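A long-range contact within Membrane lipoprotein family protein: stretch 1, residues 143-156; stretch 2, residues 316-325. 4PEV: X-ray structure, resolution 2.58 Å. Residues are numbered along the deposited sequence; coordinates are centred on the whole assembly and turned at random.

Stretch 1 (143-156) AATRERYDNVASYL
Stretch 2 (316-325) RFRGGIVSLG

The apolar centre of the contact lies on the face carrying Ala153, Tyr155 and Val322, where the Tyr155 ring (chi1 -69°, chi2 80°) lies with one face against Val322 (chi1 t), CD2 of Tyr155 being 3.9 Å from CB of Val322. Leu324 (m, t) meets the edge of that ring, its CD1 4.3 Å from Tyr155 CD2. A flat aromatic suits this site because it offers a broad surface to one branched neighbor and a rim to the next. Nearby, Phe317 (chi1 t, chi2 -90°) starts sideways from the loop before the strand, but its ring reaches the buried Ala153, with CE2 3.8 Å from Ala153 CB; the methyl makes an apolar contact with the ring.

Apolar side chains pack on the other face of this pair of strands as well. There Leu156 (chi1 -83°, chi2 t) places CD1 3.9 Å from CG2 of Ile321 (m, t). The long arm of Ile321 extends its CD1 to 3.9 Å from Ala144 CB, joining the extended segment before the turn to the contact. Ser154 (m) is buried on this face, its OG accepting a weak hydrogen bond from Thr145 N at 3.5 Å.

Between these faces runs the backbone ladder. Strands 152-156 and 320-324 of one chain lie side by side in parallel, their axes 4.6 Å apart at closest approach and inclined by 21°, with Ala153 paired to Gly320, Ser154 to Ile321, Tyr155 to Val322 and Leu156 to Ser323, at CA-CA distances of 4.6 to 4.9 Å. Hydrogen bonds alternate in donor: Gly320 N to Val152 O (2.8 Å), Ser154 N to Gly320 O (3.0 Å), Val322 N to Ser154 O (2.8 Å), Leu156 N to Val322 O (3.0 Å) and Leu324 N to Leu156 O (2.9 Å). Both strands are extended, with phi from -134° to -83° and psi from 107° to 148°, except at Gly320.

Gly320 adopts phi/psi 119/173, where a CB would jam against the preceding carbonyl, so these angles by themselves call for glycine. At Gly319 (-62/160) a CB would clash with the carbonyl oxygens of Tyr149 and Asp150, which belong to the type I turn Tyr149-Val152.

At the exposed edge, the extended Arg148 side chain (t, t, t) has its CA-to-CB bond sideways, but its end comes nearer, to Gly319 and Gly320: NH2 lies 3.6 Å from Gly319 O, near the guanidinium plane, and NE 3.8 Å from Gly320 CA. The CA-to-CB bond of Asp150 (chi1 m) points away from the other stretch. Together the stretches bury 681 Å².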

# COMPACT_ATOMS: atom_id res chain seq x y z
N ALA C 143 1.13 9.79 -6.79
CA ALA C 143 2.06 10.20 -7.85
C ALA C 143 2.19 11.70 -7.88
O ALA C 143 1.35 12.42 -7.35
CB ALA C 143 1.61 9.70 -9.22
N ALA C 144 3.28 12.15 -8.48
CA ALA C 144 3.53 13.56 -8.70
C ALA C 144 4.00 13.79 -10.11
O ALA C 144 4.73 12.99 -10.71
CB ALA C 144 4.55 14.09 -7.72
N THR C 145 3.57 14.93 -10.63
CA THR C 145 3.73 15.27 -12.02
C THR C 145 5.19 15.72 -12.25
O THR C 145 5.85 16.14 -11.31
CB THR C 145 2.62 16.28 -12.41
OG1 THR C 145 2.46 16.30 -13.82
CG2 THR C 145 2.88 17.69 -11.85
N ARG C 146 5.71 15.56 -13.46
CA ARG C 146 7.12 15.88 -13.73
C ARG C 146 7.39 17.38 -13.59
O ARG C 146 8.37 17.78 -12.99
CB ARG C 146 7.54 15.41 -15.12
CG ARG C 146 9.05 15.41 -15.36
CD ARG C 146 9.47 14.41 -16.44
NE ARG C 146 8.91 13.07 -16.19
CZ ARG C 146 9.18 11.99 -16.91
NH1 ARG C 146 10.03 12.04 -17.93
NH2 ARG C 146 8.61 10.83 -16.60
N GLU C 147 6.49 18.20 -14.14
CA GLU C 147 6.57 19.67 -14.09
C GLU C 147 5.78 20.10 -12.87
O GLU C 147 5.31 19.26 -12.13
CB GLU C 147 5.98 20.29 -15.37
CG GLU C 147 6.45 19.67 -16.70
CD GLU C 147 5.77 18.34 -17.07
OE1 GLU C 147 4.64 18.07 -16.61
OE2 GLU C 147 6.38 17.54 -17.83
N ARG C 148 5.62 21.40 -12.64
CA ARG C 148 4.77 21.86 -11.54
C ARG C 148 3.76 22.89 -12.02
O ARG C 148 4.13 23.92 -12.55
CB ARG C 148 5.61 22.45 -10.41
CG ARG C 148 4.81 22.68 -9.14
CD ARG C 148 5.63 23.41 -8.08
NE ARG C 148 4.77 23.91 -7.01
CZ ARG C 148 5.16 24.72 -6.02
NH1 ARG C 148 6.42 25.15 -5.95
NH2 ARG C 148 4.29 25.11 -5.10
N TYR C 149 2.47 22.59 -11.84
CA TYR C 149 1.36 23.43 -12.31
C TYR C 149 0.61 23.98 -11.13
O TYR C 149 0.54 23.31 -10.09
CB TYR C 149 0.37 22.61 -13.12
CG TYR C 149 0.98 21.81 -14.21
CD1 TYR C 149 1.08 22.33 -15.50
CD2 TYR C 149 1.46 20.52 -13.97
CE1 TYR C 149 1.65 21.60 -16.53
CE2 TYR C 149 2.04 19.78 -14.99
CZ TYR C 149 2.13 20.32 -16.28
OH TYR C 149 2.70 19.59 -17.31
N ASP C 150 0.01 25.15 -11.28
CA ASP C 150 -0.81 25.71 -10.18
C ASP C 150 -2.08 24.91 -9.96
O ASP C 150 -2.58 24.86 -8.85
CB ASP C 150 -1.20 27.16 -10.45
CG ASP C 150 -0.03 28.00 -10.88
OD1 ASP C 150 1.06 27.82 -10.29
OD2 ASP C 150 -0.20 28.81 -11.81
N ASN C 151 -2.59 24.29 -11.01
CA ASN C 151 -3.85 23.58 -10.92
C ASN C 151 -3.70 22.08 -10.59
O ASN C 151 -4.65 21.30 -10.79
CB ASN C 151 -4.66 23.79 -12.21
CG ASN C 151 -4.02 23.15 -13.43
OD1 ASN C 151 -2.80 23.01 -13.51
ND2 ASN C 151 -4.85 22.77 -14.39
N VAL C 152 -2.53 21.68 -10.09
CA VAL C 152 -2.32 20.28 -9.73
C VAL C 152 -1.67 20.13 -8.36
O VAL C 152 -0.53 20.54 -8.16
CB VAL C 152 -1.47 19.55 -10.77
CG1 VAL C 152 -1.21 18.12 -10.32
CG2 VAL C 152 -2.17 19.54 -12.11
N ALA C 153 -2.42 19.53 -7.44
CA ALA C 153 -1.90 19.11 -6.14
C ALA C 153 -1.57 17.63 -6.19
O ALA C 153 -2.46 16.80 -6.34
CB ALA C 153 -2.94 19.36 -5.06
N SER C 154 -0.28 17.30 -6.07
CA SER C 154 0.20 15.91 -6.03
C SER C 154 0.34 15.41 -4.59
O SER C 154 0.84 16.13 -3.72
CB SER C 154 1.56 15.81 -6.72
OG SER C 154 1.49 16.12 -8.11
N TYR C 155 -0.11 14.18 -4.34
CA TYR C 155 0.08 13.51 -3.04
C TYR C 155 0.92 12.25 -3.24
O TYR C 155 0.46 11.26 -3.82
CB TYR C 155 -1.27 13.19 -2.40
CG TYR C 155 -2.05 14.42 -1.95
CD1 TYR C 155 -2.77 15.19 -2.85
CD2 TYR C 155 -2.07 14.81 -0.61
CE1 TYR C 155 -3.49 16.31 -2.44
CE2 TYR C 155 -2.77 15.92 -0.19
CZ TYR C 155 -3.49 16.68 -1.10
OH TYR C 155 -4.20 17.80 -0.69
N LEU C 156 2.17 12.32 -2.79
CA LEU C 156 3.12 11.22 -2.89
C LEU C 156 3.33 10.65 -1.52
O LEU C 156 3.28 11.39 -0.54
CB LEU C 156 4.48 11.73 -3.34
CG LEU C 156 4.67 11.93 -4.83
CD1 LEU C 156 5.92 12.76 -5.04
CD2 LEU C 156 4.75 10.57 -5.53
N ARG C 316 -8.95 26.91 -0.10
CA ARG C 316 -7.51 26.92 0.18
C ARG C 316 -6.76 25.81 -0.56
O ARG C 316 -5.80 25.22 -0.04
CB ARG C 316 -7.20 26.90 1.70
CG ARG C 316 -8.16 26.13 2.59
CD ARG C 316 -7.70 26.12 4.05
NE ARG C 316 -7.05 24.85 4.41
CZ ARG C 316 -7.69 23.72 4.73
NH1 ARG C 316 -9.02 23.65 4.75
NH2 ARG C 316 -6.99 22.63 5.03
N PHE C 317 -7.20 25.54 -1.79
CA PHE C 317 -6.48 24.66 -2.70
C PHE C 317 -5.25 25.38 -3.21
O PHE C 317 -5.30 26.58 -3.44
CB PHE C 317 -7.35 24.29 -3.89
CG PHE C 317 -6.67 23.43 -4.91
CD1 PHE C 317 -5.97 24.00 -5.97
CD2 PHE C 317 -6.75 22.05 -4.83
CE1 PHE C 317 -5.35 23.20 -6.92
CE2 PHE C 317 -6.14 21.25 -5.78
CZ PHE C 317 -5.44 21.82 -6.83
N ARG C 318 -4.17 24.65 -3.41
CA ARG C 318 -2.99 25.20 -4.07
C ARG C 318 -2.10 24.10 -4.66
O ARG C 318 -1.95 23.05 -4.06
CB ARG C 318 -2.20 26.11 -3.11
CG ARG C 318 -1.68 25.42 -1.86
CD ARG C 318 -1.51 26.37 -0.68
NE ARG C 318 -1.28 25.66 0.59
CZ ARG C 318 -2.20 24.99 1.30
NH1 ARG C 318 -3.47 24.90 0.89
NH2 ARG C 318 -1.86 24.39 2.44
N GLY C 319 -1.54 24.36 -5.84
CA GLY C 319 -0.73 23.38 -6.56
C GLY C 319 0.53 22.93 -5.83
O GLY C 319 0.98 23.61 -4.92
N GLY C 320 1.07 21.77 -6.21
CA GLY C 320 2.35 21.30 -5.70
C GLY C 320 2.29 19.99 -4.95
O GLY C 320 1.21 19.48 -4.66
N ILE C 321 3.48 19.49 -4.60
CA ILE C 321 3.67 18.17 -3.99
C ILE C 321 3.45 18.15 -2.48
O ILE C 321 3.91 19.03 -1.78
CB ILE C 321 5.09 17.64 -4.28
CG1 ILE C 321 5.31 17.53 -5.79
CG2 ILE C 321 5.34 16.30 -3.57
CD1 ILE C 321 6.67 16.98 -6.18
N VAL C 322 2.75 17.13 -2.00
CA VAL C 322 2.56 16.89 -0.56
C VAL C 322 3.05 15.47 -0.28
O VAL C 322 2.43 14.50 -0.72
CB VAL C 322 1.07 17.01 -0.15
CG1 VAL C 322 0.89 16.75 1.33
CG2 VAL C 322 0.51 18.37 -0.53
N SER C 323 4.18 15.36 0.42
CA SER C 323 4.86 14.10 0.68
C SER C 323 4.47 13.58 2.07
O SER C 323 4.50 14.31 3.06
CB SER C 323 6.39 14.27 0.56
OG SER C 323 7.10 13.05 0.67
N LEU C 324 4.12 12.29 2.13
CA LEU C 324 3.51 11.68 3.31
C LEU C 324 4.18 10.36 3.71
O LEU C 324 4.35 9.45 2.89
CB LEU C 324 2.03 11.46 3.04
CG LEU C 324 1.24 12.71 2.71
CD1 LEU C 324 -0.21 12.36 2.46
CD2 LEU C 324 1.35 13.72 3.86
N GLY C 325 4.53 10.28 4.99
CA GLY C 325 5.26 9.15 5.55
C GLY C 325 4.89 9.00 7.01
O GLY C 325 3.87 9.52 7.46